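Local coordinates for protein polyhedrin (Uranotaenia sapphirina cypovirus, PDB 4ZQX) that forms the intracellular crystals (polyhedra) that encase cypovirus particles and carries a bound ATP, at residues Met27-Val32 against Phe104-Asn109; Lys100-Tyr105 against Trp163-Asp168; Ala115-Arg120 against Ile174-Pro179. All blocks are in the same frame, centred on the assembly; numbering follows the deposited sequence.

Interaction 1. Residues Met27-Val32 against Phe104-Asn109; sequences MELVIV and FYLRGN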
loop_
_atom_site.group_PDB
_atom_site.type_symbol
_atom_site.label_atom_id
_atom_site.label_comp_id
_atom_site.label_asym_id
_atom_site.label_seq_id
_atom_site.Cartn_x
_atom_site.Cartn_y
_atom_site.Cartn_z
ATOM N N MET A 27 11.042 2.034 -14.652
ATOM C CA MET A 27 12.323 1.997 -13.944
ATOM C C MET A 27 12.241 0.830 -12.971
ATOM O O MET A 27 11.136 0.470 -12.527
ATOM C CB MET A 27 12.575 3.288 -13.169
ATOM C CG MET A 27 12.654 4.536 -14.046
ATOM S SD MET A 27 12.669 6.050 -13.044
ATOM C CE MET A 27 10.961 6.107 -12.539
ATOM N N GLU A 28 13.392 0.234 -12.655
ATOM C CA GLU A 28 13.436 -0.960 -11.810
ATOM C C GLU A 28 14.285 -0.728 -10.567
ATOM O O GLU A 28 15.374 -0.148 -10.647
ATOM C CB GLU A 28 14.022 -2.144 -12.586
ATOM C CG GLU A 28 13.398 -2.394 -13.942
ATOM C CD GLU A 28 11.986 -2.956 -13.893
ATOM O OE1 GLU A 28 11.595 -3.490 -12.842
ATOM O OE2 GLU A 28 11.283 -2.891 -14.931
ATOM N N LEU A 29 13.790 -1.195 -9.421
ATOM C CA LEU A 29 14.526 -1.130 -8.155
ATOM C C LEU A 29 14.531 -2.517 -7.502
ATOM O O LEU A 29 13.478 -3.109 -7.275
ATOM C CB LEU A 29 13.868 -0.122 -7.203
ATOM C CG LEU A 29 14.346 -0.092 -5.744
ATOM C CD1 LEU A 29 15.786 0.366 -5.631
ATOM C CD2 LEU A 29 13.433 0.797 -4.905
ATOM N N VAL A 30 15.716 -3.044 -7.234
ATOM C CA VAL A 30 15.855 -4.228 -6.401
ATOM C C VAL A 30 16.697 -3.895 -5.197
ATOM O O VAL A 30 17.828 -3.448 -5.315
ATOM C CB VAL A 30 16.503 -5.398 -7.146
ATOM C CG1 VAL A 30 16.697 -6.596 -6.198
ATOM C CG2 VAL A 30 15.643 -5.806 -8.325
ATOM N N ILE A 31 16.118 -4.109 -4.028
ATOM C CA ILE A 31 16.842 -3.954 -2.781
ATOM C C ILE A 31 17.174 -5.325 -2.251
ATOM O O ILE A 31 16.301 -6.181 -2.181
ATOM C CB ILE A 31 15.987 -3.201 -1.762
ATOM C CG1 ILE A 31 15.633 -1.829 -2.340
ATOM C CG2 ILE A 31 16.728 -3.075 -0.423
ATOM C CD1 ILE A 31 14.671 -1.043 -1.529
ATOM N N VAL A 32 18.446 -5.538 -1.915
ATOM C CA VAL A 32 18.879 -6.802 -1.338
ATOM C C VAL A 32 19.444 -6.587 0.055
ATOM O O VAL A 32 20.401 -5.808 0.239
ATOM C CB VAL A 32 19.988 -7.453 -2.189
ATOM C CG1 VAL A 32 20.417 -8.815 -1.600
ATOM C CG2 VAL A 32 19.543 -7.583 -3.644
ATOM N N PHE A 104 21.344 -1.554 -3.160
ATOM C CA PHE A 104 20.257 -0.939 -3.904
ATOM C C PHE A 104 20.634 -0.937 -5.377
ATOM O O PHE A 104 21.582 -0.270 -5.759
ATOM C CB PHE A 104 20.029 0.509 -3.442
ATOM C CG PHE A 104 19.600 0.629 -2.013
ATOM C CD1 PHE A 104 20.528 0.588 -0.990
ATOM C CD2 PHE A 104 18.266 0.775 -1.690
ATOM C CE1 PHE A 104 20.130 0.685 0.319
ATOM C CE2 PHE A 104 17.872 0.872 -0.388
ATOM C CZ PHE A 104 18.809 0.823 0.620
ATOM N N TYR A 105 19.882 -1.676 -6.189
ATOM C CA TYR A 105 20.137 -1.787 -7.622
ATOM C C TYR A 105 19.054 -1.043 -8.397
ATOM O O TYR A 105 17.883 -1.359 -8.257
ATOM C CB TYR A 105 20.172 -3.264 -8.019
ATOM C CG TYR A 105 21.386 -3.967 -7.462
ATOM C CD1 TYR A 105 22.629 -3.794 -8.053
ATOM C CD2 TYR A 105 21.304 -4.770 -6.332
ATOM C CE1 TYR A 105 23.759 -4.403 -7.546
ATOM C CE2 TYR A 105 22.428 -5.408 -5.834
ATOM C CZ TYR A 105 23.659 -5.208 -6.443
ATOM O OH TYR A 105 24.818 -5.808 -5.977
ATOM N N LEU A 106 19.457 -0.042 -9.182
ATOM C CA LEU A 106 18.522 0.781 -9.952
ATOM C C LEU A 106 18.803 0.631 -11.438
ATOM O O LEU A 106 19.961 0.732 -11.857
ATOM C CB LEU A 106 18.659 2.268 -9.573
ATOM C CG LEU A 106 18.112 2.746 -8.224
ATOM C CD1 LEU A 106 18.916 2.191 -7.059
ATOM C CD2 LEU A 106 18.100 4.269 -8.172
ATOM N N ARG A 107 17.765 0.399 -12.238
ATOM C CA ARG A 107 17.981 0.204 -13.665
ATOM C C ARG A 107 16.883 0.883 -14.454
ATOM O O ARG A 107 15.709 0.631 -14.226
ATOM C CB ARG A 107 18.017 -1.296 -14.024
ATOM C CG ARG A 107 18.557 -1.583 -15.428
ATOM C CD ARG A 107 18.237 -3.016 -15.906
ATOM N NE ARG A 107 19.012 -3.368 -17.095
ATOM C CZ ARG A 107 18.667 -3.073 -18.346
ATOM N NH1 ARG A 107 17.533 -2.436 -18.596
ATOM N NH2 ARG A 107 19.457 -3.425 -19.351
ATOM N N GLY A 108 17.276 1.719 -15.401
ATOM C CA GLY A 108 16.318 2.375 -16.262
ATOM C C GLY A 108 16.559 3.849 -16.445
ATOM O O GLY A 108 17.673 4.349 -16.239
ATOM N N ASN A 109 15.493 4.546 -16.851
ATOM C CA ASN A 109 15.584 5.953 -17.222
ATOM C C ASN A 109 15.440 6.867 -16.004
ATOM O O ASN A 109 14.531 7.683 -15.925
ATOM C CB ASN A 109 14.540 6.268 -18.295
ATOM C CG ASN A 109 14.823 7.564 -19.023
ATOM O OD1 ASN A 109 15.958 8.034 -19.065
ATOM N ND2 ASN A 109 13.784 8.147 -19.609
#
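I31 and F104 stand side by side on one face of an antiparallel strand pair, and L29 and L106 follow in the same manner beside them. I31 CG1 lies 3.8 Å from F104 CD2, and both CG1 and CD1 sit beside F104 CD2 and CE2, approaching the ring obliquely. One step along, L29 CD1 meets L106 CD1 at 3.9 Å, a methyl-to-methyl contact. V176 of strand 173-179 packs on both L29 and F104, which identifies this face as the inner one, turned to the second sheet.

Y105 and V30 share the other face, with CB atoms 4.3 Å apart. V32 CG2 approaches the tyrosine ring at its edge, 4.2 Å from CE2. Between the faces, E28 pairs with R107 and V30 with Y105, each through two backbone hydrogen bonds; the shortest, E28 N to R107 O, is 2.8 Å. The pairing stops at G108, whose backbone angles (134°/-159°) call for glycine. Beyond it, M27 SD rests 3.8 Å from N109 O.

The polar groups lie at the end of the strand pair, on the Y105 and V30 face, and are buried. Although E28 and R107 are directly cross-strand, their ends diverge: the glutamate chain bends at chi2 and OE1 bonds H44, while the extended arginine sends NH2 to the carbonyl O of S154, an ATP-binding residue. That bond places R107 in the second shell, and its side chain, about 7 Å from ATP, is consistent with this. E28 OE2 also lies near D136 OD2 of the second subunit; two ionised carboxylates would repel, so a shared proton, or compensation by H44 and by R120 of that subunit, may ease the approach.

Interaction 2. Residues Lys100-Tyr105 against Trp163-Asp168; sequences KKLSFY and WYVELD
W163 carries CG anti to its backbone N (chi1 -172°) and F104 carries CG beside its own (chi1 -63°). Direct pairing across the strands puts both residues on one face; the two torsions place the CG atoms, and the side chains lie side by side. F104 CD1 lies 3.7 Å from W163 CE3, near the indole plane at its edge, and the six-membered rings are inclined at 43°. W163 O accepts the F104 N-H at 2.9 Å and also lies in the plane of the phenyl ring, at its edge. Further along this face V165 CG1 fills the crowded position between its own N and carbonyl carbon, and touches L102 CB at 3.9 Å.

Here strand 101-107 runs antiparallel to 160-166 inside the six-stranded sheet, with 27-34 on its other side. K100 and K101 both face E34 of that strand, a classic beta bulge. Across the present pair, K100 O still receives L167 N at 3.0 Å, the donor standing above the carbonyl plane.

On the opposite face S103 OG comes up to the edge of the Y164 ring, 3.4 Å from CD1. Y164 OH donates to Y105 OH over a longish 3.2 Å, with Y105 OH in the plane of the Y164 ring. The backbone N of L230, part of the ATP pocket, bonds the same Y105 oxygen.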
loop_
_atom_site.group_PDB
_atom_site.type_symbol
_atom_site.label_atom_id
_atom_site.label_comp_id
_atom_site.label_asym_id
_atom_site.label_seq_id
_atom_site.Cartn_x
_atom_site.Cartn_y
_atom_site.Cartn_z
ATOM N N LYS A 100 23.376 -7.168 7.693
ATOM C CA LYS A 100 24.723 -6.633 7.773
ATOM C C LYS A 100 24.929 -5.558 6.733
ATOM O O LYS A 100 25.647 -4.592 6.966
ATOM C CB LYS A 100 25.746 -7.717 7.467
ATOM C CG LYS A 100 26.046 -8.667 8.582
ATOM C CD LYS A 100 27.334 -9.422 8.265
ATOM C CE LYS A 100 28.581 -8.666 8.755
ATOM N NZ LYS A 100 28.645 -8.543 10.256
ATOM N N LYS A 101 24.322 -5.764 5.566
ATOM C CA LYS A 101 24.564 -4.938 4.397
ATOM C C LYS A 101 23.272 -4.783 3.603
ATOM O O LYS A 101 22.478 -5.720 3.519
ATOM C CB LYS A 101 25.618 -5.620 3.521
ATOM C CG LYS A 101 25.845 -4.950 2.177
ATOM C CD LYS A 101 27.102 -5.480 1.454
ATOM C CE LYS A 101 26.894 -6.879 0.895
ATOM N NZ LYS A 101 28.025 -7.315 0.007
ATOM N N LEU A 102 23.079 -3.603 3.013
ATOM C CA LEU A 102 22.002 -3.374 2.051
ATOM C C LEU A 102 22.592 -2.932 0.729
ATOM O O LEU A 102 23.530 -2.129 0.706
ATOM C CB LEU A 102 21.044 -2.301 2.542
ATOM C CG LEU A 102 20.291 -2.569 3.836
ATOM C CD1 LEU A 102 19.531 -1.335 4.286
ATOM C CD2 LEU A 102 19.350 -3.717 3.632
ATOM N N SER A 103 22.053 -3.486 -0.356
ATOM C CA SER A 103 22.438 -3.149 -1.714
ATOM C C SER A 103 21.205 -2.670 -2.452
ATOM O O SER A 103 20.167 -3.321 -2.400
ATOM C CB SER A 103 22.972 -4.393 -2.423
ATOM O OG SER A 103 24.053 -4.943 -1.714
ATOM N N PHE A 104 21.344 -1.554 -3.160
ATOM C CA PHE A 104 20.257 -0.939 -3.904
ATOM C C PHE A 104 20.634 -0.937 -5.377
ATOM O O PHE A 104 21.582 -0.270 -5.759
ATOM C CB PHE A 104 20.029 0.509 -3.442
ATOM C CG PHE A 104 19.600 0.629 -2.013
ATOM C CD1 PHE A 104 20.528 0.588 -0.990
ATOM C CD2 PHE A 104 18.266 0.775 -1.690
ATOM C CE1 PHE A 104 20.130 0.685 0.319
ATOM C CE2 PHE A 104 17.872 0.872 -0.388
ATOM C CZ PHE A 104 18.809 0.823 0.620
ATOM N N TYR A 105 19.882 -1.676 -6.189
ATOM C CA TYR A 105 20.137 -1.787 -7.622
ATOM C C TYR A 105 19.054 -1.043 -8.397
ATOM O O TYR A 105 17.883 -1.359 -8.257
ATOM C CB TYR A 105 20.172 -3.264 -8.019
ATOM C CG TYR A 105 21.386 -3.967 -7.462
ATOM C CD1 TYR A 105 22.629 -3.794 -8.053
ATOM C CD2 TYR A 105 21.304 -4.770 -6.332
ATOM C CE1 TYR A 105 23.759 -4.403 -7.546
ATOM C CE2 TYR A 105 22.428 -5.408 -5.834
ATOM C CZ TYR A 105 23.659 -5.208 -6.443
ATOM O OH TYR A 105 24.818 -5.808 -5.977
ATOM N N TRP A 163 23.968 1.353 -5.059
ATOM C CA TRP A 163 24.461 2.005 -3.844
ATOM C C TRP A 163 24.520 0.972 -2.713
ATOM O O TRP A 163 23.659 0.097 -2.629
ATOM C CB TRP A 163 23.593 3.219 -3.473
ATOM C CG TRP A 163 24.175 4.027 -2.342
ATOM C CD1 TRP A 163 25.278 4.827 -2.397
ATOM C CD2 TRP A 163 23.699 4.098 -0.987
ATOM N NE1 TRP A 163 25.520 5.391 -1.165
ATOM C CE2 TRP A 163 24.561 4.970 -0.287
ATOM C CE3 TRP A 163 22.612 3.530 -0.305
ATOM C CZ2 TRP A 163 24.396 5.262 1.066
ATOM C CZ3 TRP A 163 22.439 3.825 1.038
ATOM C CH2 TRP A 163 23.323 4.697 1.708
ATOM N N TYR A 164 25.539 1.066 -1.857
ATOM C CA TYR A 164 25.766 0.075 -0.804
ATOM C C TYR A 164 25.912 0.739 0.534
ATOM O O TYR A 164 26.454 1.825 0.621
ATOM C CB TYR A 164 27.040 -0.731 -1.079
ATOM C CG TYR A 164 27.000 -1.431 -2.400
ATOM C CD1 TYR A 164 26.417 -2.681 -2.530
ATOM C CD2 TYR A 164 27.504 -0.821 -3.537
ATOM C CE1 TYR A 164 26.358 -3.311 -3.748
ATOM C CE2 TYR A 164 27.441 -1.440 -4.759
ATOM C CZ TYR A 164 26.860 -2.686 -4.862
ATOM O OH TYR A 164 26.782 -3.312 -6.096
ATOM N N VAL A 165 25.424 0.081 1.578
ATOM C CA VAL A 165 25.597 0.583 2.931
ATOM C C VAL A 165 25.710 -0.576 3.912
ATOM O O VAL A 165 25.018 -1.573 3.806
ATOM C CB VAL A 165 24.450 1.564 3.360
ATOM C CG1 VAL A 165 23.102 0.858 3.449
ATOM C CG2 VAL A 165 24.778 2.217 4.697
ATOM N N GLU A 166 26.628 -0.424 4.854
ATOM C CA GLU A 166 26.822 -1.365 5.942
ATOM C C GLU A 166 26.049 -0.850 7.148
ATOM O O GLU A 166 26.154 0.324 7.505
ATOM C CB GLU A 166 28.322 -1.447 6.263
ATOM C CG GLU A 166 28.703 -2.499 7.242
ATOM C CD GLU A 166 30.214 -2.569 7.464
ATOM O OE1 GLU A 166 30.972 -1.747 6.903
ATOM O OE2 GLU A 166 30.643 -3.463 8.207
ATOM N N LEU A 167 25.265 -1.722 7.763
ATOM C CA LEU A 167 24.494 -1.367 8.943
ATOM C C LEU A 167 25.313 -1.613 10.195
ATOM O O LEU A 167 26.353 -2.265 10.143
ATOM C CB LEU A 167 23.186 -2.165 8.992
ATOM C CG LEU A 167 22.217 -1.866 7.845
ATOM C CD1 LEU A 167 20.867 -2.518 8.139
ATOM C CD2 LEU A 167 22.034 -0.362 7.600
ATOM N N ASP A 168 24.829 -1.094 11.319
ATOM C CA ASP A 168 25.588 -1.102 12.570
ATOM C C ASP A 168 24.846 -1.811 13.698
ATOM O O ASP A 168 24.986 -1.452 14.870
ATOM C CB ASP A 168 25.946 0.328 12.983
ATOM C CG ASP A 168 24.728 1.164 13.305
ATOM O OD1 ASP A 168 23.593 0.707 13.051
ATOM O OD2 ASP A 168 24.902 2.292 13.813
#

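Interaction 3. Residues Ala115-Arg120 against Ile174-Pro179; sequences ASIDIR and IAVIVP
I174 makes a loose apolar contact with I119, its CG1 4.4 Å from I119 CD1. A175 follows, its N-H and C=O both bonded to D118. Its oxygen takes a further bond from a water, 3.0 Å from A175 O, and that water is also hydrogen-bonded to S116 OG at 2.9 Å. The A175 methyl meets R120 CD at 4.0 Å. R120 then bends at chi3, and its NH1 reaches D118 OD2 at 2.8 Å in a salt bridge on the syn side of the carboxylate, 28° out of its plane; R120 NH2 has a second acid, D136.

V176 turns to the face of I117, CG1 to CG1 4.2 Å. Strand 173-179 is the middle of a three-stranded antiparallel sheet, between 50-55 and 116-120, and F104 of the larger sheet packs on both V176 and I117.

I177, joined to S116 by two backbone hydrogen bonds, returns to the other face, where S116 OG approaches its CB at 3.5 Å; chi1 of 61° sets that hydroxyl between the serine's own N and carbonyl carbon. T203 of the third subunit packs on I177 as well as on A175. At P179 the ring CD abuts A115 CA at 3.8 Å, while E199 of the third subunit touches the proline.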
loop_
_atom_site.group_PDB
_atom_site.type_symbol
_atom_site.label_atom_id
_atom_site.label_comp_id
_atom_site.label_asym_id
_atom_site.label_seq_id
_atom_site.Cartn_x
_atom_site.Cartn_y
_atom_site.Cartn_z
ATOM N N ALA A 115 17.309 10.953 -7.398
ATOM C CA ALA A 115 17.010 9.691 -6.726
ATOM C C ALA A 115 17.460 9.799 -5.275
ATOM O O ALA A 115 18.585 10.225 -5.008
ATOM C CB ALA A 115 17.691 8.544 -7.425
ATOM N N SER A 116 16.581 9.447 -4.337
ATOM C CA SER A 116 16.923 9.555 -2.919
ATOM C C SER A 116 16.728 8.241 -2.184
ATOM O O SER A 116 15.746 7.548 -2.386
ATOM C CB SER A 116 16.124 10.669 -2.249
ATOM O OG SER A 116 14.739 10.429 -2.323
ATOM N N ILE A 117 17.698 7.907 -1.341
ATOM C CA ILE A 117 17.653 6.697 -0.529
ATOM C C ILE A 117 17.798 7.155 0.912
ATOM O O ILE A 117 18.836 7.671 1.299
ATOM C CB ILE A 117 18.780 5.715 -0.901
ATOM C CG1 ILE A 117 18.657 5.306 -2.374
ATOM C CG2 ILE A 117 18.749 4.482 0.005
ATOM C CD1 ILE A 117 19.859 4.525 -2.893
ATOM N N ASP A 118 16.742 6.980 1.688
ATOM C CA ASP A 118 16.696 7.476 3.053
ATOM C C ASP A 118 16.586 6.285 4.004
ATOM O O ASP A 118 15.589 5.561 3.990
ATOM C CB ASP A 118 15.489 8.421 3.165
ATOM C CG ASP A 118 15.385 9.132 4.512
ATOM O OD1 ASP A 118 16.357 9.133 5.306
ATOM O OD2 ASP A 118 14.306 9.724 4.749
ATOM N N ILE A 119 17.629 6.075 4.802
ATOM C CA ILE A 119 17.642 5.045 5.838
ATOM C C ILE A 119 17.113 5.674 7.121
ATOM O O ILE A 119 17.752 6.589 7.680
ATOM C CB ILE A 119 19.047 4.516 6.074
ATOM C CG1 ILE A 119 19.680 4.064 4.754
ATOM C CG2 ILE A 119 19.022 3.368 7.083
ATOM C CD1 ILE A 119 18.912 3.011 4.016
ATOM N N ARG A 120 15.944 5.191 7.559
ATOM C CA ARG A 120 15.174 5.812 8.642
ATOM C C ARG A 120 15.183 4.918 9.873
ATOM O O ARG A 120 15.677 3.808 9.816
ATOM C CB ARG A 120 13.730 6.093 8.192
ATOM C CG ARG A 120 13.657 6.979 6.937
ATOM C CD ARG A 120 12.250 7.170 6.428
ATOM N NE ARG A 120 11.412 7.974 7.321
ATOM C CZ ARG A 120 11.375 9.304 7.333
ATOM N NH1 ARG A 120 12.145 10.014 6.508
ATOM N NH2 ARG A 120 10.557 9.935 8.172
ATOM N N ILE A 174 13.186 1.849 5.464
ATOM C CA ILE A 174 13.720 2.372 4.210
ATOM C C ILE A 174 12.685 3.148 3.425
ATOM O O ILE A 174 11.537 2.711 3.285
ATOM C CB ILE A 174 14.215 1.223 3.292
ATOM C CG1 ILE A 174 15.338 0.433 3.962
ATOM C CG2 ILE A 174 14.695 1.776 1.965
ATOM C CD1 ILE A 174 15.784 -0.781 3.142
ATOM N N ALA A 175 13.099 4.294 2.901
ATOM C CA ALA A 175 12.293 5.029 1.926
ATOM C C ALA A 175 13.159 5.428 0.741
ATOM O O ALA A 175 14.098 6.206 0.887
ATOM C CB ALA A 175 11.682 6.259 2.554
ATOM N N VAL A 176 12.827 4.876 -0.417
ATOM C CA VAL A 176 13.537 5.146 -1.655
ATOM C C VAL A 176 12.554 5.807 -2.607
ATOM O O VAL A 176 11.455 5.293 -2.826
ATOM C CB VAL A 176 14.069 3.841 -2.286
ATOM C CG1 VAL A 176 14.840 4.123 -3.577
ATOM C CG2 VAL A 176 14.957 3.141 -1.323
ATOM N N ILE A 177 12.942 6.959 -3.141
ATOM C CA ILE A 177 12.137 7.672 -4.116
ATOM C C ILE A 177 12.963 7.809 -5.382
ATOM O O ILE A 177 14.040 8.395 -5.332
ATOM C CB ILE A 177 11.767 9.074 -3.599
ATOM C CG1 ILE A 177 10.985 8.952 -2.292
ATOM C CG2 ILE A 177 10.908 9.824 -4.632
ATOM C CD1 ILE A 177 10.762 10.257 -1.564
ATOM N N VAL A 178 12.470 7.275 -6.498
ATOM C CA VAL A 178 13.225 7.232 -7.753
ATOM C C VAL A 178 12.434 7.894 -8.870
ATOM O O VAL A 178 11.556 7.261 -9.464
ATOM C CB VAL A 178 13.521 5.796 -8.188
ATOM C CG1 VAL A 178 14.410 5.791 -9.416
ATOM C CG2 VAL A 178 14.173 5.033 -7.069
ATOM N N PRO A 179 12.735 9.172 -9.173
ATOM C CA PRO A 179 11.979 9.884 -10.214
ATOM C C PRO A 179 12.535 9.636 -11.611
ATOM O O PRO A 179 13.735 9.373 -11.772
ATOM C CB PRO A 179 12.159 11.369 -9.837
ATOM C CG PRO A 179 13.080 11.410 -8.698
ATOM C CD PRO A 179 13.702 10.067 -8.524
HETATM O O HOH W 1 13.979 9.078 0.152
#

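In the fold
Interactions 1 and 2 belong to one six-stranded antiparallel sheet and share strand 101-107, which pairs with 27-34 and 160-166 respectively; their centres are about 14 Å apart. Interaction 3 lies in the three-stranded sheet, its centre about 12 and 13 Å from theirs. The two sheets pack face to face: F104 CZ is 3.7 Å from I117 CG2, and L102 CD1 4.0 Å from I174 CD1. Along the chain interaction 1 closes before interaction 3 opens, whereas the segments of 2 and 3 alternate: 101-107 is followed by 116-120 and 160-166 by 173-179, each time a step from the larger sheet to the smaller. The beta sandwich has ATP near interaction 1 and neighbouring subunits against interactions 1 and 3.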